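PDB 6GNE: probable starch synthase 4, chloroplastic/amyloplastic from Arabidopsis thaliana, which belongs to the starch synthase family, has the two-domain GT-B glycosyltransferase fold, and carries adenosine-5'-diphosphate and glycan ligands in its pockets. Local coordinates for residues 101-106 / 119-124; 407-412 / 472-477; 439-443 / 457-461. One frame throughout, in Å; residues are numbered along the deposited sequence.

Interaction 1: 101-106 / 119-124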
loop_
_atom_site.group_PDB
_atom_site.type_symbol
_atom_site.label_atom_id
_atom_site.label_comp_id
_atom_site.label_asym_id
_atom_site.label_seq_id
_atom_site.Cartn_x
_atom_site.Cartn_y
_atom_site.Cartn_z
ATOM N N HIS A 101 -21.775 18.394 3.306
ATOM C CA HIS A 101 -22.952 17.627 2.959
ATOM C C HIS A 101 -23.465 17.138 4.300
ATOM O O HIS A 101 -22.670 16.709 5.121
ATOM C CB HIS A 101 -22.538 16.451 2.060
ATOM C CG HIS A 101 -23.675 15.592 1.608
ATOM N ND1 HIS A 101 -24.294 14.692 2.445
ATOM C CD2 HIS A 101 -24.291 15.469 0.406
ATOM C CE1 HIS A 101 -25.247 14.057 1.785
ATOM N NE2 HIS A 101 -25.268 14.512 0.547
ATOM N N PRO A 102 -24.790 17.174 4.540
ATOM C CA PRO A 102 -25.311 16.805 5.888
ATOM C C PRO A 102 -24.874 15.426 6.427
ATOM O O PRO A 102 -24.824 15.242 7.626
ATOM C CB PRO A 102 -26.838 16.866 5.734
ATOM C CG PRO A 102 -27.112 17.183 4.310
ATOM C CD PRO A 102 -25.852 17.639 3.635
ATOM N N SER A 103 -24.579 14.478 5.540
ATOM C CA SER A 103 -24.088 13.125 5.900
ATOM C C SER A 103 -22.661 13.052 6.463
ATOM O O SER A 103 -22.256 12.000 6.953
ATOM C CB SER A 103 -24.150 12.181 4.687
ATOM O OG SER A 103 -25.453 12.067 4.142
ATOM N N LYS A 104 -21.892 14.136 6.358
ATOM C CA LYS A 104 -20.607 14.271 7.059
ATOM C C LYS A 104 -19.667 13.152 6.695
ATOM O O LYS A 104 -19.205 12.379 7.546
ATOM C CB LYS A 104 -20.829 14.353 8.570
ATOM C CG LYS A 104 -21.535 15.629 8.979
ATOM C CD LYS A 104 -21.875 15.591 10.489
ATOM C CE LYS A 104 -21.618 16.909 11.247
ATOM N NZ LYS A 104 -20.440 16.879 12.209
ATOM N N PHE A 105 -19.387 13.071 5.405
ATOM C CA PHE A 105 -18.731 11.906 4.859
ATOM C C PHE A 105 -17.353 11.660 5.441
ATOM O O PHE A 105 -16.989 10.513 5.663
ATOM C CB PHE A 105 -18.634 12.005 3.340
ATOM C CG PHE A 105 -19.964 11.974 2.629
ATOM C CD1 PHE A 105 -20.873 10.935 2.847
ATOM C CD2 PHE A 105 -20.289 12.965 1.702
ATOM C CE1 PHE A 105 -22.099 10.906 2.182
ATOM C CE2 PHE A 105 -21.501 12.936 1.035
ATOM C CZ PHE A 105 -22.412 11.900 1.278
ATOM N N PHE A 106 -16.586 12.711 5.698
ATOM C CA PHE A 106 -15.224 12.545 6.215
ATOM C C PHE A 106 -15.035 13.067 7.628
ATOM O O PHE A 106 -13.973 13.565 7.992
ATOM C CB PHE A 106 -14.242 13.126 5.208
ATOM C CG PHE A 106 -14.371 12.486 3.875
ATOM C CD1 PHE A 106 -14.013 11.165 3.710
ATOM C CD2 PHE A 106 -14.940 13.163 2.806
ATOM C CE1 PHE A 106 -14.182 10.538 2.493
ATOM C CE2 PHE A 106 -15.104 12.542 1.576
ATOM C CZ PHE A 106 -14.731 11.225 1.424
ATOM N N ARG A 119 -21.023 5.805 -1.236
ATOM C CA ARG A 119 -21.473 7.170 -1.356
ATOM C C ARG A 119 -20.348 8.153 -0.995
ATOM O O ARG A 119 -20.102 9.116 -1.740
ATOM C CB ARG A 119 -22.715 7.405 -0.497
ATOM C CG ARG A 119 -23.975 6.763 -1.076
ATOM C CD ARG A 119 -25.138 6.724 -0.081
ATOM N NE ARG A 119 -25.476 8.036 0.470
ATOM C CZ ARG A 119 -26.086 9.022 -0.197
ATOM N NH1 ARG A 119 -26.331 10.168 0.426
ATOM N NH2 ARG A 119 -26.425 8.900 -1.482
ATOM N N ARG A 120 -19.672 7.878 0.125
ATOM C CA ARG A 120 -18.551 8.680 0.611
ATOM C C ARG A 120 -17.537 8.905 -0.508
ATOM O O ARG A 120 -17.226 10.041 -0.849
ATOM C CB ARG A 120 -17.859 8.002 1.801
ATOM C CG ARG A 120 -18.653 7.921 3.095
ATOM C CD ARG A 120 -17.922 7.123 4.167
ATOM N NE ARG A 120 -16.781 7.883 4.718
ATOM C CZ ARG A 120 -15.617 7.380 5.146
ATOM N NH1 ARG A 120 -15.342 6.073 5.106
ATOM N NH2 ARG A 120 -14.689 8.203 5.629
ATOM N N PHE A 121 -17.052 7.840 -1.129
ATOM C CA PHE A 121 -15.956 7.995 -2.091
ATOM C C PHE A 121 -16.383 8.350 -3.534
ATOM O O PHE A 121 -15.626 8.991 -4.274
ATOM C CB PHE A 121 -15.016 6.791 -2.013
ATOM C CG PHE A 121 -14.285 6.689 -0.690
ATOM C CD1 PHE A 121 -13.229 7.543 -0.412
ATOM C CD2 PHE A 121 -14.669 5.758 0.278
ATOM C CE1 PHE A 121 -12.550 7.457 0.792
ATOM C CE2 PHE A 121 -14.006 5.678 1.495
ATOM C CZ PHE A 121 -12.943 6.521 1.760
ATOM N N SER A 122 -17.578 7.953 -3.949
ATOM C CA SER A 122 -18.123 8.462 -5.212
ATOM C C SER A 122 -18.372 9.985 -5.126
ATOM O O SER A 122 -18.132 10.705 -6.099
ATOM C CB SER A 122 -19.391 7.706 -5.646
ATOM O OG SER A 122 -20.432 7.867 -4.713
ATOM N N TYR A 123 -18.837 10.485 -3.979
ATOM C CA TYR A 123 -18.936 11.947 -3.789
ATOM C C TYR A 123 -17.581 12.618 -3.966
ATOM O O TYR A 123 -17.437 13.574 -4.738
ATOM C CB TYR A 123 -19.486 12.313 -2.407
ATOM C CG TYR A 123 -19.604 13.817 -2.174
ATOM C CD1 TYR A 123 -18.490 14.583 -1.762
ATOM C CD2 TYR A 123 -20.822 14.482 -2.367
ATOM C CE1 TYR A 123 -18.606 15.952 -1.561
ATOM C CE2 TYR A 123 -20.936 15.854 -2.157
ATOM C CZ TYR A 123 -19.835 16.587 -1.758
ATOM O OH TYR A 123 -19.966 17.945 -1.531
ATOM N N PHE A 124 -16.607 12.110 -3.219
ATOM C CA PHE A 124 -15.250 12.617 -3.251
ATOM C C PHE A 124 -14.696 12.663 -4.670
ATOM O O PHE A 124 -14.083 13.668 -5.071
ATOM C CB PHE A 124 -14.332 11.769 -2.363
ATOM C CG PHE A 124 -12.874 12.078 -2.549
ATOM C CD1 PHE A 124 -12.382 13.358 -2.268
ATOM C CD2 PHE A 124 -11.996 11.115 -3.030
ATOM C CE1 PHE A 124 -11.045 13.662 -2.455
ATOM C CE2 PHE A 124 -10.641 11.419 -3.202
ATOM C CZ PHE A 124 -10.170 12.693 -2.917
#

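Interaction 2: 407-412 / 472-477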
loop_
_atom_site.group_PDB
_atom_site.type_symbol
_atom_site.label_atom_id
_atom_site.label_comp_id
_atom_site.label_asym_id
_atom_site.label_seq_id
_atom_site.Cartn_x
_atom_site.Cartn_y
_atom_site.Cartn_z
ATOM N N MET A 407 14.312 -5.266 4.359
ATOM C CA MET A 407 15.631 -5.407 3.745
ATOM C C MET A 407 16.437 -4.091 3.735
ATOM O O MET A 407 17.655 -4.081 3.908
ATOM C CB MET A 407 15.491 -5.938 2.327
ATOM C CG MET A 407 15.123 -7.404 2.300
ATOM S SD MET A 407 15.193 -8.144 0.681
ATOM C CE MET A 407 13.690 -7.507 -0.051
ATOM N N ARG A 408 15.737 -2.981 3.566
ATOM C CA ARG A 408 16.353 -1.670 3.644
ATOM C C ARG A 408 16.979 -1.445 5.022
ATOM O O ARG A 408 18.019 -0.816 5.108
ATOM C CB ARG A 408 15.303 -0.596 3.313
ATOM C CG ARG A 408 15.701 0.861 3.466
ATOM C CD ARG A 408 16.758 1.249 2.462
ATOM N NE ARG A 408 16.865 2.704 2.374
ATOM C CZ ARG A 408 17.957 3.395 2.034
ATOM N NH1 ARG A 408 19.082 2.780 1.735
ATOM N NH2 ARG A 408 17.902 4.726 1.967
ATOM N N TYR A 409 16.346 -1.972 6.069
ATOM C CA TYR A 409 16.825 -1.880 7.457
ATOM C C TYR A 409 17.625 -3.126 7.889
ATOM O O TYR A 409 17.871 -3.339 9.078
ATOM C CB TYR A 409 15.627 -1.625 8.410
ATOM C CG TYR A 409 15.122 -0.206 8.362
ATOM C CD1 TYR A 409 14.503 0.294 7.235
ATOM C CD2 TYR A 409 15.294 0.666 9.439
ATOM C CE1 TYR A 409 14.053 1.617 7.182
ATOM C CE2 TYR A 409 14.852 2.000 9.392
ATOM C CZ TYR A 409 14.238 2.459 8.260
ATOM O OH TYR A 409 13.788 3.739 8.174
ATOM N N GLY A 410 18.036 -3.937 6.925
ATOM C CA GLY A 410 18.882 -5.087 7.173
ATOM C C GLY A 410 18.222 -6.335 7.746
ATOM O O GLY A 410 18.948 -7.283 8.083
ATOM N N SER A 411 16.886 -6.340 7.877
ATOM C CA SER A 411 16.166 -7.495 8.408
ATOM C C SER A 411 15.836 -8.425 7.238
ATOM O O SER A 411 15.268 -7.978 6.238
ATOM C CB SER A 411 14.900 -7.043 9.152
ATOM O OG SER A 411 14.212 -8.108 9.799
ATOM N N ILE A 412 16.180 -9.698 7.368
ATOM C CA ILE A 412 16.099 -10.660 6.250
ATOM C C ILE A 412 14.747 -11.337 6.156
ATOM O O ILE A 412 14.296 -11.912 7.125
ATOM C CB ILE A 412 17.177 -11.731 6.378
ATOM C CG1 ILE A 412 18.570 -11.061 6.432
ATOM C CG2 ILE A 412 17.094 -12.726 5.231
ATOM C CD1 ILE A 412 18.875 -10.106 5.279
ATOM N N LEU A 472 25.268 -11.196 4.191
ATOM C CA LEU A 472 23.922 -11.245 3.666
ATOM C C LEU A 472 23.160 -9.960 4.038
ATOM O O LEU A 472 22.463 -9.385 3.168
ATOM C CB LEU A 472 23.175 -12.499 4.169
ATOM C CG LEU A 472 21.740 -12.672 3.669
ATOM C CD1 LEU A 472 21.646 -12.701 2.139
ATOM C CD2 LEU A 472 21.168 -13.960 4.240
ATOM N N VAL A 473 23.315 -9.508 5.297
ATOM C CA VAL A 473 22.737 -8.248 5.763
ATOM C C VAL A 473 23.272 -7.070 4.938
ATOM O O VAL A 473 22.481 -6.273 4.407
ATOM C CB VAL A 473 23.010 -7.995 7.263
ATOM C CG1 VAL A 473 22.540 -6.613 7.681
ATOM C CG2 VAL A 473 22.314 -9.021 8.142
ATOM N N GLU A 474 24.596 -6.975 4.819
ATOM C CA GLU A 474 25.241 -5.926 3.999
ATOM C C GLU A 474 24.720 -5.868 2.556
ATOM O O GLU A 474 24.401 -4.792 2.006
ATOM C CB GLU A 474 26.754 -6.113 3.999
ATOM C CG GLU A 474 27.325 -5.707 5.348
ATOM C CD GLU A 474 28.728 -6.171 5.615
ATOM O OE1 GLU A 474 29.317 -5.681 6.613
ATOM O OE2 GLU A 474 29.223 -7.023 4.838
ATOM N N LYS A 475 24.606 -7.045 1.969
ATOM C CA LYS A 475 24.210 -7.159 0.578
ATOM C C LYS A 475 22.791 -6.676 0.358
ATOM O O LYS A 475 22.514 -5.947 -0.593
ATOM C CB LYS A 475 24.339 -8.616 0.127
ATOM C CG LYS A 475 23.924 -8.865 -1.299
ATOM C CD LYS A 475 24.005 -10.334 -1.596
ATOM C CE LYS A 475 23.138 -10.681 -2.786
ATOM N NZ LYS A 475 22.990 -12.154 -2.774
ATOM N N VAL A 476 21.907 -7.116 1.233
ATOM C CA VAL A 476 20.482 -6.822 1.177
ATOM C C VAL A 476 20.219 -5.333 1.421
ATOM O O VAL A 476 19.355 -4.720 0.789
ATOM C CB VAL A 476 19.789 -7.766 2.213
ATOM C CG1 VAL A 476 18.469 -7.285 2.679
ATOM C CG2 VAL A 476 19.623 -9.139 1.604
ATOM N N MET A 477 20.997 -4.753 2.333
ATOM C CA MET A 477 20.942 -3.313 2.602
ATOM C C MET A 477 21.430 -2.433 1.428
ATOM O O MET A 477 21.079 -1.269 1.390
ATOM C CB MET A 477 21.704 -2.973 3.880
ATOM C CG MET A 477 20.979 -3.424 5.142
ATOM S SD MET A 477 21.721 -2.846 6.701
ATOM C CE MET A 477 21.309 -1.105 6.481
HETATM O O HOH W 1 20.066 0.189 3.468
#

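Interaction 3: 439-443 / 457-461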
loop_
_atom_site.group_PDB
_atom_site.type_symbol
_atom_site.label_atom_id
_atom_site.label_comp_id
_atom_site.label_asym_id
_atom_site.label_seq_id
_atom_site.Cartn_x
_atom_site.Cartn_y
_atom_site.Cartn_z
ATOM N N ASN A 439 18.312 -12.832 -1.547
ATOM C CA ASN A 439 18.225 -11.888 -0.422
ATOM C C ASN A 439 17.472 -12.364 0.793
ATOM O O ASN A 439 17.294 -11.581 1.709
ATOM C CB ASN A 439 17.598 -10.576 -0.911
ATOM C CG ASN A 439 16.196 -10.772 -1.481
ATOM O OD1 ASN A 439 15.589 -11.855 -1.333
ATOM N ND2 ASN A 439 15.666 -9.724 -2.106
ATOM N N GLY A 440 17.029 -13.615 0.834
ATOM C CA GLY A 440 16.174 -14.062 1.936
ATOM C C GLY A 440 15.802 -15.520 1.853
ATOM O O GLY A 440 16.572 -16.358 1.367
ATOM N N PHE A 441 14.612 -15.830 2.355
ATOM C CA PHE A 441 14.120 -17.206 2.410
ATOM C C PHE A 441 12.682 -17.246 1.979
ATOM O O PHE A 441 11.909 -16.394 2.375
ATOM C CB PHE A 441 14.216 -17.731 3.841
ATOM C CG PHE A 441 15.612 -17.753 4.371
ATOM C CD1 PHE A 441 16.123 -16.651 5.013
ATOM C CD2 PHE A 441 16.394 -18.872 4.213
ATOM C CE1 PHE A 441 17.410 -16.649 5.488
ATOM C CE2 PHE A 441 17.689 -18.892 4.699
ATOM C CZ PHE A 441 18.212 -17.757 5.321
ATOM N N THR A 442 12.336 -18.236 1.139
ATOM C CA THR A 442 10.968 -18.383 0.644
ATOM C C THR A 442 10.421 -19.776 0.829
ATOM O O THR A 442 11.137 -20.702 1.088
ATOM C CB THR A 442 10.846 -17.961 -0.854
ATOM O OG1 THR A 442 11.530 -18.873 -1.729
ATOM C CG2 THR A 442 11.367 -16.542 -1.095
ATOM N N PHE A 443 9.115 -19.908 0.705
ATOM C CA PHE A 443 8.454 -21.226 0.637
ATOM C C PHE A 443 7.230 -21.150 -0.270
ATOM O O PHE A 443 6.656 -20.069 -0.461
ATOM C CB PHE A 443 8.085 -21.726 2.046
ATOM C CG PHE A 443 7.103 -20.870 2.776
ATOM C CD1 PHE A 443 7.497 -19.715 3.430
ATOM C CD2 PHE A 443 5.769 -21.237 2.830
ATOM C CE1 PHE A 443 6.585 -18.950 4.119
ATOM C CE2 PHE A 443 4.820 -20.461 3.508
ATOM C CZ PHE A 443 5.228 -19.311 4.148
ATOM N N ARG A 457 15.853 -23.086 8.078
ATOM C CA ARG A 457 17.057 -22.688 7.336
ATOM C C ARG A 457 17.519 -21.309 7.716
ATOM O O ARG A 457 18.689 -21.077 7.855
ATOM C CB ARG A 457 16.878 -22.811 5.822
ATOM C CG ARG A 457 16.734 -24.260 5.367
ATOM C CD ARG A 457 16.550 -24.412 3.865
ATOM N NE ARG A 457 15.280 -23.866 3.372
ATOM C CZ ARG A 457 15.138 -22.719 2.698
ATOM N NH1 ARG A 457 13.937 -22.330 2.342
ATOM N NH2 ARG A 457 16.186 -21.963 2.344
ATOM N N ALA A 458 16.596 -20.398 7.948
ATOM C CA ALA A 458 16.941 -19.051 8.333
ATOM C C ALA A 458 17.620 -19.032 9.703
ATOM O O ALA A 458 18.641 -18.366 9.876
ATOM C CB ALA A 458 15.714 -18.167 8.324
ATOM N N PHE A 459 17.085 -19.783 10.657
ATOM C CA PHE A 459 17.711 -19.912 11.992
ATOM C C PHE A 459 19.075 -20.569 11.945
ATOM O O PHE A 459 19.987 -20.114 12.606
ATOM C CB PHE A 459 16.815 -20.652 12.993
ATOM C CG PHE A 459 15.823 -19.756 13.685
ATOM C CD1 PHE A 459 14.984 -18.925 12.953
ATOM C CD2 PHE A 459 15.739 -19.743 15.064
ATOM C CE1 PHE A 459 14.088 -18.099 13.585
ATOM C CE2 PHE A 459 14.838 -18.931 15.715
ATOM C CZ PHE A 459 14.006 -18.105 14.969
ATOM N N ASN A 460 19.208 -21.622 11.143
ATOM C CA ASN A 460 20.517 -22.270 10.868
ATOM C C ASN A 460 21.538 -21.283 10.306
ATOM O O ASN A 460 22.635 -21.166 10.851
ATOM C CB ASN A 460 20.376 -23.470 9.898
ATOM C CG ASN A 460 19.802 -24.734 10.576
ATOM O OD1 ASN A 460 19.397 -24.738 11.765
ATOM N ND2 ASN A 460 19.746 -25.818 9.803
ATOM N N HIS A 461 21.180 -20.585 9.226
ATOM C CA HIS A 461 22.070 -19.587 8.607
ATOM C C HIS A 461 22.494 -18.508 9.615
ATOM O O HIS A 461 23.671 -18.192 9.704
ATOM C CB HIS A 461 21.441 -18.955 7.357
ATOM C CG HIS A 461 21.631 -19.757 6.103
ATOM N ND1 HIS A 461 22.641 -19.495 5.199
ATOM C CD2 HIS A 461 20.941 -20.819 5.596
ATOM C CE1 HIS A 461 22.557 -20.359 4.187
ATOM N NE2 HIS A 461 21.532 -21.171 4.398
#

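Interaction 1: 101-106 / 119-124
The CE2-CD2 rim of Phe105 lies over one face of Tyr123, with CE2 3.8 Å from Tyr123 CD2 and the planes at 44°. CE2 also lies over the rim of one face of the His101 imidazole, with Pro102 CD over the rim of the opposite face and Ser103 CA at the edge. Phe105, Tyr123 and His101 form an aromatic cluster. Phe106 turns an edge to the face of Phe121 in an offset edge-to-face pair, centroids 5.7 Å apart, while Phe106 CZ touches Phe124 CB at 3.8 Å. The Arg120 guanidinium has Phe121 CZ over one face and Phe105 O at its edge. In this N-terminal half of the GT-B fold, the loop after strand 92-100 folds back onto helix 117-134, starting with a type I turn from His101 to Lys104. Ser103 N donates to His101 ND1 (3.1 Å), which helps to fix the rotation of the imidazole. The bend of Arg120 at chi3 (73°) brings NE to Phe105 O at 2.8 Å, and NH2 adds a weak bond to the same oxygen. Arg120 NH1 forms a salt bridge with Asp117, Arg119 one with Asp76, and Tyr123 OH bonds Asn82. The side chain of Phe121 is about 6 Å from a bound alpha-D-glucopyranose.

Interaction 2: 407-412 / 472-477
Apolar contacts between Met407, Ile412 and Val476 make up one side of the interface. Val476 has CG1 anti to its own nitrogen (chi1 158°), and this methyl meets Met407 CB at 3.3 Å; the two side chains cross at about a right angle. Further along 407-412, Ile412 CD1 approaches both Val476 methyls, 3.9 Å from CG1 and from CG2, and also reaches Leu472 CG.

Side chain meets bare backbone around Gly410. The Met477 chain passes alongside this residue, with CG 3.4 Å and SD 3.6 Å from Gly410 CA, then bends at chi3 (69°) to set CE beside Arg408 O. Val473 CG1 approaches Gly410 O at 3.7 Å. Gly410, with positive phi, is the C-prime residue of a Schellman motif that ends helix 402-408: its nitrogen bonds Met407 O and Ser411 N bonds Ala406 O. In the C-terminal domain of the GT-B fold, the contact joins this helix end and the start of strand 412-416 to helix 466-477.

The polar link is a water, which donates to Arg408 O (2.8 Å) and Met477 O (2.7 Å) and accepts a weak bond from Arg408 NH1. The rest of the Arg408 guanidinium is held by Thr266 O and Trp269 O.

With no direct hydrogen bond across, helix 466-477 is fitted to the capped helix end by shape and dispersion, and the one water bridge supplies both carbonyls with a donor.

Interaction 3: 439-443 / 457-461
Arg457 brings its NH2 to the edge of the Phe441 ring, near the ring plane, 3.6 Å from CD2. The side chain bends at chi3, sliding past the phenyl group in the opposite direction, and its NH1 lies 3.5 Å from Thr442 O. Salt bridges to Asp427 through NH1 and to Asp429 through NH2 hold the guanidinium, so its charge is probably well balanced beside the ring. Ala458 covers one face of Phe441: its CB stands 3.7 Å from the ring centroid, 14° off the normal, a CH-pi contact, and its CA lies 3.5 Å from CZ. One turn further on, His461 receives the far end of the ring. The edge of Phe441 points toward the imidazole face in an offset edge-to-face pair, centroids 5.6 Å apart and planes at 63°, while His461 NE2 has a weak hydrogen bond to Asp429. Strand 441-443, an outermost strand of the C-terminal parallel sheet, pairs with strand 412-416. Helix 448-464 returns nearly antiparallel to it, the short axes 10.2 Å apart at 162°, with Ala458 resting on Ile414 and Leu389 of the inner strands and His461 touching Trp469 of helix 466-477.

In the fold
From the N terminus, interaction 1 comes first and closes a loop of 12 residues, tying the segment that follows strand 92-100 to helix 117-134 in the N-terminal half of the GT-B fold. Interaction 2 opens much later, at the end of helix 402-408, and spans 59 residues before helix 466-477 returns. Interaction 3 is nested within that span, joining edge strand 441-443 to helix 448-464 across 13 residues. The two meet directly: Ile412 CG2 packs 3.7 Å from Gly440 CA, and Met407 and Val476 both touch Asn439. Interaction 1 lies on the opposite side of the chain's centre, its centre 43 Å from that of interaction 2.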